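Local coordinates for protein aldehyde dehydrogenase 12 (Zea mays, PDB 6D97) that oxidises L-glutamate gamma-semialdehyde to glutamate with NAD+, the last step of proline catabolism in plants, at residues G96-L101 and E105-Y110; I113-A118 and N158-Q163; L206-G211 and L522-H527. One frame throughout, in Å; residues are numbered along the deposited sequence.

In the fold
Followed from the N terminus, the three contacts come in series, none nested in another. Contact 1 closes the shortest loop, folding 96-101 back onto the first turns of helix 105-121. Contact 2 starts farther along that helix and reaches past two helices to the turn 158-163. Contact 3 closes the longest loop, bringing the late segment 522-527 back to helix 203-214 beside the NAD-binding sheet. That helix also meets the other two: the methyl of Met210 lies near Tyr110 of contact 1 and Ser114 of contact 2. The three together tie an N-terminal helical layer, the Rossmann-type core and the late helix 517-524, which leads into strand 526-533, on one side of the chain's centre.

Contact 1: G96-L101 and E105-Y110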
loop_
_atom_site.group_PDB
_atom_site.type_symbol
_atom_site.label_atom_id
_atom_site.label_comp_id
_atom_site.label_asym_id
_atom_site.label_seq_id
_atom_site.Cartn_x
_atom_site.Cartn_y
_atom_site.Cartn_z
ATOM N N GLY A 96 -16.838 -14.458 -12.029
ATOM C CA GLY A 96 -16.738 -15.040 -10.708
ATOM C C GLY A 96 -18.072 -15.332 -10.046
ATOM O O GLY A 96 -19.141 -14.899 -10.479
ATOM N N LEU A 97 -17.993 -16.115 -8.965
ATOM C CA LEU A 97 -19.130 -16.235 -8.062
ATOM C C LEU A 97 -19.415 -14.904 -7.388
ATOM O O LEU A 97 -20.562 -14.619 -7.024
ATOM C CB LEU A 97 -18.869 -17.319 -7.014
ATOM C CG LEU A 97 -18.620 -18.732 -7.537
ATOM C CD1 LEU A 97 -18.558 -19.737 -6.402
ATOM C CD2 LEU A 97 -19.720 -19.102 -8.510
ATOM N N HIS A 98 -18.382 -14.082 -7.215
ATOM C CA HIS A 98 -18.516 -12.708 -6.760
ATOM C C HIS A 98 -17.259 -11.958 -7.173
ATOM O O HIS A 98 -16.236 -12.560 -7.509
ATOM C CB HIS A 98 -18.730 -12.628 -5.244
ATOM C CG HIS A 98 -17.587 -13.173 -4.443
ATOM N ND1 HIS A 98 -17.547 -14.473 -3.987
ATOM C CD2 HIS A 98 -16.438 -12.593 -4.023
ATOM C CE1 HIS A 98 -16.427 -14.669 -3.315
ATOM N NE2 HIS A 98 -15.733 -13.545 -3.328
ATOM N N ASN A 99 -17.349 -10.635 -7.149
ATOM C CA ASN A 99 -16.210 -9.775 -7.431
ATOM C C ASN A 99 -16.442 -8.470 -6.677
ATOM O O ASN A 99 -17.496 -8.325 -6.043
ATOM C CB ASN A 99 -16.036 -9.568 -8.942
ATOM C CG ASN A 99 -17.264 -8.999 -9.610
ATOM O OD1 ASN A 99 -17.711 -7.900 -9.280
ATOM N ND2 ASN A 99 -17.790 -9.721 -10.597
ATOM N N PRO A 100 -15.505 -7.512 -6.689
ATOM C CA PRO A 100 -15.706 -6.294 -5.885
ATOM C C PRO A 100 -16.987 -5.529 -6.185
ATOM O O PRO A 100 -17.377 -4.687 -5.368
ATOM C CB PRO A 100 -14.469 -5.451 -6.216
ATOM C CG PRO A 100 -13.424 -6.437 -6.513
ATOM C CD PRO A 100 -14.129 -7.569 -7.222
ATOM N N LEU A 101 -17.655 -5.786 -7.311
ATOM C CA LEU A 101 -18.878 -5.073 -7.656
ATOM C C LEU A 101 -20.121 -5.952 -7.685
ATOM O O LEU A 101 -21.227 -5.421 -7.844
ATOM C CB LEU A 101 -18.727 -4.391 -9.025
ATOM C CG LEU A 101 -17.673 -3.288 -9.126
ATOM C CD1 LEU A 101 -17.722 -2.620 -10.498
ATOM C CD2 LEU A 101 -17.851 -2.266 -8.016
ATOM N N GLU A 105 -21.632 -9.314 -0.653
ATOM C CA GLU A 105 -21.952 -9.957 0.614
ATOM C C GLU A 105 -21.301 -11.329 0.736
ATOM O O GLU A 105 -21.198 -11.854 1.848
ATOM C CB GLU A 105 -23.475 -10.063 0.789
ATOM C CG GLU A 105 -24.176 -11.081 -0.107
ATOM C CD GLU A 105 -24.395 -10.576 -1.531
ATOM O OE1 GLU A 105 -24.173 -9.368 -1.781
ATOM O OE2 GLU A 105 -24.784 -11.389 -2.401
ATOM N N ARG A 106 -20.841 -11.908 -0.378
ATOM C CA ARG A 106 -20.135 -13.183 -0.315
ATOM C C ARG A 106 -18.755 -13.036 0.315
ATOM O O ARG A 106 -18.244 -13.999 0.899
ATOM C CB ARG A 106 -20.025 -13.802 -1.707
ATOM C CG ARG A 106 -21.306 -14.460 -2.191
ATOM C CD ARG A 106 -21.145 -15.032 -3.595
ATOM N NE ARG A 106 -19.954 -15.872 -3.732
ATOM C CZ ARG A 106 -19.901 -17.169 -3.442
ATOM N NH1 ARG A 106 -20.977 -17.794 -2.984
ATOM N NH2 ARG A 106 -18.769 -17.840 -3.608
ATOM N N TYR A 107 -18.131 -11.859 0.198
ATOM C CA TYR A 107 -16.905 -11.604 0.950
ATOM C C TYR A 107 -17.157 -11.710 2.446
ATOM O O TYR A 107 -16.344 -12.280 3.184
ATOM C CB TYR A 107 -16.343 -10.221 0.629
ATOM C CG TYR A 107 -15.810 -10.028 -0.767
ATOM C CD1 TYR A 107 -14.647 -10.663 -1.187
ATOM C CD2 TYR A 107 -16.451 -9.171 -1.654
ATOM C CE1 TYR A 107 -14.153 -10.466 -2.458
ATOM C CE2 TYR A 107 -15.972 -8.972 -2.927
ATOM C CZ TYR A 107 -14.824 -9.622 -3.326
ATOM O OH TYR A 107 -14.331 -9.422 -4.592
ATOM N N LEU A 108 -18.282 -11.160 2.913
ATOM C CA LEU A 108 -18.613 -11.224 4.332
ATOM C C LEU A 108 -18.909 -12.651 4.768
ATOM O O LEU A 108 -18.542 -13.052 5.880
ATOM C CB LEU A 108 -19.805 -10.320 4.632
ATOM C CG LEU A 108 -19.551 -8.865 4.256
ATOM C CD1 LEU A 108 -20.671 -7.957 4.755
ATOM C CD2 LEU A 108 -18.202 -8.449 4.805
ATOM N N MET A 109 -19.584 -13.422 3.910
ATOM C CA MET A 109 -19.901 -14.810 4.230
ATOM C C MET A 109 -18.638 -15.618 4.473
ATOM O O MET A 109 -18.582 -16.442 5.391
ATOM C CB MET A 109 -20.714 -15.434 3.097
ATOM C CG MET A 109 -21.086 -16.896 3.302
ATOM S SD MET A 109 -21.945 -17.553 1.857
ATOM C CE MET A 109 -20.618 -17.621 0.654
ATOM N N TYR A 110 -17.612 -15.398 3.660
ATOM C CA TYR A 110 -16.402 -16.182 3.836
ATOM C C TYR A 110 -15.589 -15.693 5.023
ATOM O O TYR A 110 -14.790 -16.456 5.580
ATOM C CB TYR A 110 -15.586 -16.173 2.554
ATOM C CG TYR A 110 -15.994 -17.300 1.654
ATOM C CD1 TYR A 110 -15.540 -18.588 1.890
ATOM C CD2 TYR A 110 -16.861 -17.092 0.597
ATOM C CE1 TYR A 110 -15.916 -19.633 1.086
ATOM C CE2 TYR A 110 -17.241 -18.130 -0.216
ATOM C CZ TYR A 110 -16.768 -19.398 0.033
ATOM O OH TYR A 110 -17.155 -20.434 -0.781
#
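Where the loop 96-101 turns back beside the first turns of helix 105-121, the backbones come closest at His98 and Arg106, whose CA atoms lie 6.7 Å apart. A short loop folded onto the helix that follows it illustrates how one imidazole can serve several neighbours at once. His98 ND1 accepts a hydrogen bond from Arg106 NE, 2.8 Å long with an N-H...N angle of 157°. His98 ND1 lies in the guanidinium plane, whereas Arg106 NE is tilted out of the imidazole plane, and the two flat groups are turned obliquely to each other. A bend at chi3 of Arg106 (50°) swings the guanidinium back over the loop, where one of its faces rests on Leu97 CB and NH2 comes 3.4 Å from Leu97 CD1. The same NH2 forms a salt bridge with Asp247. Acceptance at ND1 is consistent with a neutral imidazole whose proton is on NE2, hydrogen-bonded to the carbonyl of Tyr214; both ring nitrogens are thus satisfied in a buried place.

The other edge of the imidazole points into the Tyr107 ring. This is a T-shaped stack, planes at 75° and centroids 4.5 Å apart, with His98 CD2 over the ring face, displaced toward the rim. Tyr107 OH ends against Pro100, 3.2 Å from CD. Beyond the pair, Tyr107 packs on helix 163-167 and Pro100 on strand 180-187, while Tyr110 leans on helix 203-214, so the loop and helix start are wedged among three elements.

Contact 2: I113-A118 and N158-Q163; sequences ISAKAA and NFCGDQ
Ser114 and Ala115, on one flank of helix 105-121, meet Phe159 and Cys160 where the chain leaves helix 142-157 and enters a type II' beta turn, Cys160 to Gln163. It is a helix-against-turn contact, a worked example of small residues permitting a close backbone approach: the CA atoms of Ala115 and Cys160 are only 5.0 Å apart. The turn is closed by the bond from Gln163 N to Cys160 O, and Gly161 takes its first corner with a positive phi of 58°, a backbone shape that glycine adopts readily.

The tight part is made at two points. Cys160 SG stands anti to its carbonyl carbon (chi1 -57°), which carries the sulfur against the helix, alongside the methyl of Ala115 at 3.7 Å from CB. One residue earlier in each segment, Ser114 CB touches the carbonyl oxygen of Phe159. The serine hydroxyl is near that oxygen too, but at a poor angle for a hydrogen bond; its partners are the carbonyl of Tyr110, one helical turn back, and the hydroxyl of Tyr214, whose ring also meets that of Phe159.

Looser is the solvent side of the helix, where Ala115 is partly exposed and Lys116 leaves on an exposed flank to reach the carbonyl of Cys241. The other side of the turn, by contrast, is buried in an interface with the fourth subunit: Asp162 N bonds to Asn158 OD1 of that neighbouring chain, and reciprocally. No hydrogen bond crosses between the two segments; the nearest touch of the sulfur is the approach of Cys160 SG to Ala115 CA, at 3.5 Å.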
loop_
_atom_site.group_PDB
_atom_site.type_symbol
_atom_site.label_atom_id
_atom_site.label_comp_id
_atom_site.label_asym_id
_atom_site.label_seq_id
_atom_site.Cartn_x
_atom_site.Cartn_y
_atom_site.Cartn_z
ATOM N N ILE A 113 -17.514 -17.844 7.512
ATOM C CA ILE A 113 -17.128 -19.247 7.364
ATOM C C ILE A 113 -15.750 -19.482 7.965
ATOM O O ILE A 113 -15.531 -20.441 8.713
ATOM C CB ILE A 113 -17.166 -19.660 5.883
ATOM C CG1 ILE A 113 -18.604 -19.679 5.373
ATOM C CG2 ILE A 113 -16.504 -21.017 5.694
ATOM C CD1 ILE A 113 -18.695 -19.735 3.868
ATOM N N SER A 114 -14.804 -18.593 7.654
ATOM C CA SER A 114 -13.448 -18.737 8.176
ATOM C C SER A 114 -13.425 -18.644 9.696
ATOM O O SER A 114 -12.628 -19.326 10.353
ATOM C CB SER A 114 -12.537 -17.676 7.560
ATOM O OG SER A 114 -12.523 -17.773 6.146
ATOM N N ALA A 115 -14.291 -17.809 10.275
ATOM C CA ALA A 115 -14.330 -17.674 11.728
ATOM C C ALA A 115 -14.847 -18.950 12.378
ATOM O O ALA A 115 -14.270 -19.442 13.355
ATOM C CB ALA A 115 -15.194 -16.476 12.124
ATOM N N LYS A 116 -15.943 -19.498 11.844
ATOM C CA LYS A 116 -16.480 -20.748 12.367
ATOM C C LYS A 116 -15.486 -21.888 12.199
ATOM O O LYS A 116 -15.307 -22.705 13.110
ATOM C CB LYS A 116 -17.804 -21.082 11.675
ATOM C CG LYS A 116 -18.989 -20.250 12.146
ATOM C CD LYS A 116 -20.234 -20.586 11.349
ATOM C CE LYS A 116 -20.784 -19.351 10.672
ATOM N NZ LYS A 116 -21.011 -19.560 9.214
ATOM N N ALA A 117 -14.818 -21.952 11.043
ATOM C CA ALA A 117 -13.853 -23.020 10.800
ATOM C C ALA A 117 -12.628 -22.881 11.696
ATOM O O ALA A 117 -12.136 -23.878 12.237
ATOM C CB ALA A 117 -13.444 -23.035 9.328
ATOM N N ALA A 118 -12.119 -21.655 11.863
ATOM C CA ALA A 118 -10.966 -21.442 12.733
ATOM C C ALA A 118 -11.271 -21.856 14.168
ATOM O O ALA A 118 -10.411 -22.425 14.852
ATOM C CB ALA A 118 -10.524 -19.979 12.685
ATOM N N ASN A 158 -6.831 -15.369 10.252
ATOM C CA ASN A 158 -6.447 -14.137 9.573
ATOM C C ASN A 158 -7.527 -13.610 8.640
ATOM O O ASN A 158 -7.424 -12.466 8.185
ATOM C CB ASN A 158 -5.154 -14.343 8.781
ATOM C CG ASN A 158 -3.947 -14.523 9.675
ATOM O OD1 ASN A 158 -3.980 -14.190 10.860
ATOM N ND2 ASN A 158 -2.867 -15.042 9.109
ATOM N N PHE A 159 -8.558 -14.395 8.352
ATOM C CA PHE A 159 -9.556 -13.991 7.374
ATOM C C PHE A 159 -10.953 -14.112 7.952
ATOM O O PHE A 159 -11.893 -14.559 7.289
ATOM C CB PHE A 159 -9.382 -14.783 6.083
ATOM C CG PHE A 159 -8.049 -14.547 5.443
ATOM C CD1 PHE A 159 -7.808 -13.374 4.751
ATOM C CD2 PHE A 159 -7.021 -15.463 5.582
ATOM C CE1 PHE A 159 -6.580 -13.124 4.186
ATOM C CE2 PHE A 159 -5.786 -15.221 5.011
ATOM C CZ PHE A 159 -5.566 -14.048 4.314
ATOM N N CYS A 160 -11.095 -13.686 9.202
ATOM C CA CYS A 160 -12.380 -13.517 9.857
ATOM C C CYS A 160 -12.893 -12.096 9.638
ATOM O O CYS A 160 -12.171 -11.209 9.173
ATOM C CB CYS A 160 -12.265 -13.811 11.353
ATOM S SG CYS A 160 -11.627 -15.450 11.771
ATOM N N GLY A 161 -14.161 -11.889 9.983
ATOM C CA GLY A 161 -14.758 -10.564 9.894
ATOM C C GLY A 161 -14.684 -9.992 8.492
ATOM O O GLY A 161 -15.177 -10.580 7.524
ATOM N N ASP A 162 -14.054 -8.824 8.380
ATOM C CA ASP A 162 -13.959 -8.094 7.122
ATOM C C ASP A 162 -12.707 -8.431 6.323
ATOM O O ASP A 162 -12.504 -7.849 5.251
ATOM C CB ASP A 162 -13.985 -6.580 7.380
ATOM C CG ASP A 162 -15.311 -6.093 7.932
ATOM O OD1 ASP A 162 -16.355 -6.312 7.283
ATOM O OD2 ASP A 162 -15.306 -5.484 9.023
ATOM N N GLN A 163 -11.862 -9.346 6.803
ATOM C CA GLN A 163 -10.546 -9.510 6.190
ATOM C C GLN A 163 -10.606 -10.129 4.797
ATOM O O GLN A 163 -9.685 -9.914 4.003
ATOM C CB GLN A 163 -9.633 -10.333 7.104
ATOM C CG GLN A 163 -9.202 -9.592 8.375
ATOM C CD GLN A 163 -8.327 -8.366 8.100
ATOM O OE1 GLN A 163 -7.912 -8.116 6.967
ATOM N NE2 GLN A 163 -8.044 -7.601 9.148
#

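Contact 3: L206-G211 and L522-H527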
loop_
_atom_site.group_PDB
_atom_site.type_symbol
_atom_site.label_atom_id
_atom_site.label_comp_id
_atom_site.label_asym_id
_atom_site.label_seq_id
_atom_site.Cartn_x
_atom_site.Cartn_y
_atom_site.Cartn_z
ATOM N N LEU A 206 -5.954 -26.652 1.802
ATOM C CA LEU A 206 -6.906 -25.774 2.482
ATOM C C LEU A 206 -6.606 -24.306 2.205
ATOM O O LEU A 206 -7.521 -23.521 1.927
ATOM C CB LEU A 206 -6.899 -26.035 3.989
ATOM C CG LEU A 206 -7.690 -25.030 4.835
ATOM C CD1 LEU A 206 -9.177 -25.126 4.535
ATOM C CD2 LEU A 206 -7.428 -25.214 6.323
ATOM N N LEU A 207 -5.329 -23.919 2.270
ATOM C CA LEU A 207 -4.974 -22.510 2.128
ATOM C C LEU A 207 -5.192 -22.019 0.702
ATOM O O LEU A 207 -5.608 -20.873 0.493
ATOM C CB LEU A 207 -3.525 -22.288 2.561
ATOM C CG LEU A 207 -3.284 -21.912 4.027
ATOM C CD1 LEU A 207 -3.893 -22.925 4.979
ATOM C CD2 LEU A 207 -1.797 -21.740 4.305
ATOM N N GLN A 208 -4.918 -22.866 -0.296
ATOM C CA GLN A 208 -5.190 -22.473 -1.674
ATOM C C GLN A 208 -6.682 -22.537 -1.979
ATOM O O GLN A 208 -7.199 -21.714 -2.746
ATOM C CB GLN A 208 -4.399 -23.352 -2.649
ATOM C CG GLN A 208 -2.886 -23.313 -2.458
ATOM C CD GLN A 208 -2.246 -22.030 -2.969
ATOM O OE1 GLN A 208 -2.934 -21.077 -3.339
ATOM N NE2 GLN A 208 -0.915 -22.005 -2.998
ATOM N N LEU A 209 -7.389 -23.508 -1.391
ATOM C CA LEU A 209 -8.835 -23.601 -1.582
ATOM C C LEU A 209 -9.534 -22.346 -1.080
ATOM O O LEU A 209 -10.353 -21.752 -1.794
ATOM C CB LEU A 209 -9.389 -24.835 -0.869
ATOM C CG LEU A 209 -10.912 -24.926 -0.788
ATOM C CD1 LEU A 209 -11.485 -25.158 -2.177
ATOM C CD2 LEU A 209 -11.333 -26.031 0.166
ATOM N N MET A 210 -9.219 -21.921 0.149
ATOM C CA MET A 210 -9.857 -20.729 0.699
ATOM C C MET A 210 -9.446 -19.482 -0.070
ATOM O O MET A 210 -10.281 -18.607 -0.322
ATOM C CB MET A 210 -9.531 -20.577 2.185
ATOM C CG MET A 210 -9.961 -21.770 3.029
ATOM S SD MET A 210 -11.705 -22.204 2.819
ATOM C CE MET A 210 -12.510 -20.693 3.351
ATOM N N GLY A 211 -8.168 -19.385 -0.452
ATOM C CA GLY A 211 -7.727 -18.251 -1.249
ATOM C C GLY A 211 -8.502 -18.119 -2.544
ATOM O O GLY A 211 -8.956 -17.030 -2.904
ATOM N N LEU A 522 -2.229 -12.474 -5.544
ATOM C CA LEU A 522 -1.431 -12.766 -6.733
ATOM C C LEU A 522 -1.927 -14.024 -7.435
ATOM O O LEU A 522 -2.064 -14.050 -8.665
ATOM C CB LEU A 522 0.042 -12.919 -6.351
ATOM C CG LEU A 522 0.908 -13.654 -7.377
ATOM C CD1 LEU A 522 1.255 -12.718 -8.529
ATOM C CD2 LEU A 522 2.160 -14.233 -6.738
ATOM N N VAL A 523 -2.218 -15.070 -6.668
ATOM C CA VAL A 523 -2.513 -16.369 -7.260
ATOM C C VAL A 523 -3.945 -16.433 -7.774
ATOM O O VAL A 523 -4.210 -17.034 -8.821
ATOM C CB VAL A 523 -2.223 -17.480 -6.232
ATOM C CG1 VAL A 523 -2.751 -18.811 -6.719
ATOM C CG2 VAL A 523 -0.727 -17.578 -5.972
ATOM N N TRP A 524 -4.890 -15.815 -7.065
ATOM C CA TRP A 524 -6.307 -16.082 -7.277
ATOM C C TRP A 524 -7.092 -14.894 -7.812
ATOM O O TRP A 524 -8.326 -14.948 -7.850
ATOM C CB TRP A 524 -6.933 -16.589 -5.980
ATOM C CG TRP A 524 -6.422 -17.941 -5.641
ATOM C CD1 TRP A 524 -5.745 -18.314 -4.512
ATOM C CD2 TRP A 524 -6.506 -19.106 -6.466
ATOM N NE1 TRP A 524 -5.421 -19.649 -4.580
ATOM C CE2 TRP A 524 -5.877 -20.157 -5.768
ATOM C CE3 TRP A 524 -7.063 -19.367 -7.725
ATOM C CZ2 TRP A 524 -5.788 -21.446 -6.287
ATOM C CZ3 TRP A 524 -6.973 -20.642 -8.239
ATOM C CH2 TRP A 524 -6.342 -21.668 -7.519
ATOM N N SER A 525 -6.416 -13.832 -8.239
ATOM C CA SER A 525 -7.102 -12.735 -8.899
ATOM C C SER A 525 -6.162 -12.112 -9.919
ATOM O O SER A 525 -4.952 -12.358 -9.922
ATOM C CB SER A 525 -7.596 -11.686 -7.897
ATOM O OG SER A 525 -6.515 -10.994 -7.298
ATOM N N CYS A 526 -6.746 -11.311 -10.800
ATOM C CA CYS A 526 -6.009 -10.538 -11.781
ATOM C C CYS A 526 -6.449 -9.088 -11.679
ATOM O O CYS A 526 -7.484 -8.772 -11.089
ATOM C CB CYS A 526 -6.232 -11.064 -13.204
ATOM S SG CYS A 526 -7.959 -11.115 -13.719
ATOM N N HIS A 527 -5.646 -8.201 -12.254
ATOM C CA HIS A 527 -5.987 -6.786 -12.250
ATOM C C HIS A 527 -7.070 -6.504 -13.282
ATOM O O HIS A 527 -7.002 -6.986 -14.418
ATOM C CB HIS A 527 -4.758 -5.927 -12.537
ATOM C CG HIS A 527 -5.032 -4.457 -12.482
ATOM N ND1 HIS A 527 -4.865 -3.711 -11.335
ATOM C CD2 HIS A 527 -5.486 -3.598 -13.425
ATOM C CE1 HIS A 527 -5.191 -2.454 -11.578
ATOM N NE2 HIS A 527 -5.575 -2.359 -12.838
#
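This is a buried side-chain contact between helix 203-214 and the region of the late helix 517-524, in which Trp524 is laid against helix 203-214 on the flank of the parallel NAD-binding sheet. It illustrates how one indole can join distant parts of a chain by a single hydrogen bond and close contact with the helix backbone. Trp524 NE1 donates to Gln208 OE1, 3.1 Å away at an N-H...O angle of 144°; the donor lies in the carbonyl plane of the amide, although the oxygen is tilted from the indole plane. Amide and ring stand at 72° to each other. A bend at chi2 of Gln208 (-75°) brings OE1 to the indole, while NE2 is held by the carbonyl of Gly513, so both ends of the amide are fixed.

Next to NE1, Trp524 CD1 lies 3.4 Å from Gly211 C. The absence of a beta carbon at Gly211 allows this approach, since one would clash with CD1. Replacing Trp524 by an alanine would probably leave Gln208 OE1 without its donor and open a gap between Gly211 and Leu271 on strand 269-273. Gln208 is about 6 Å from the NAD-binding Thr196, side chain to side chain; helix 203-214 and the Trp524 it receives flank the Rossmann-type NAD-binding sheet, as in aldehyde dehydrogenases.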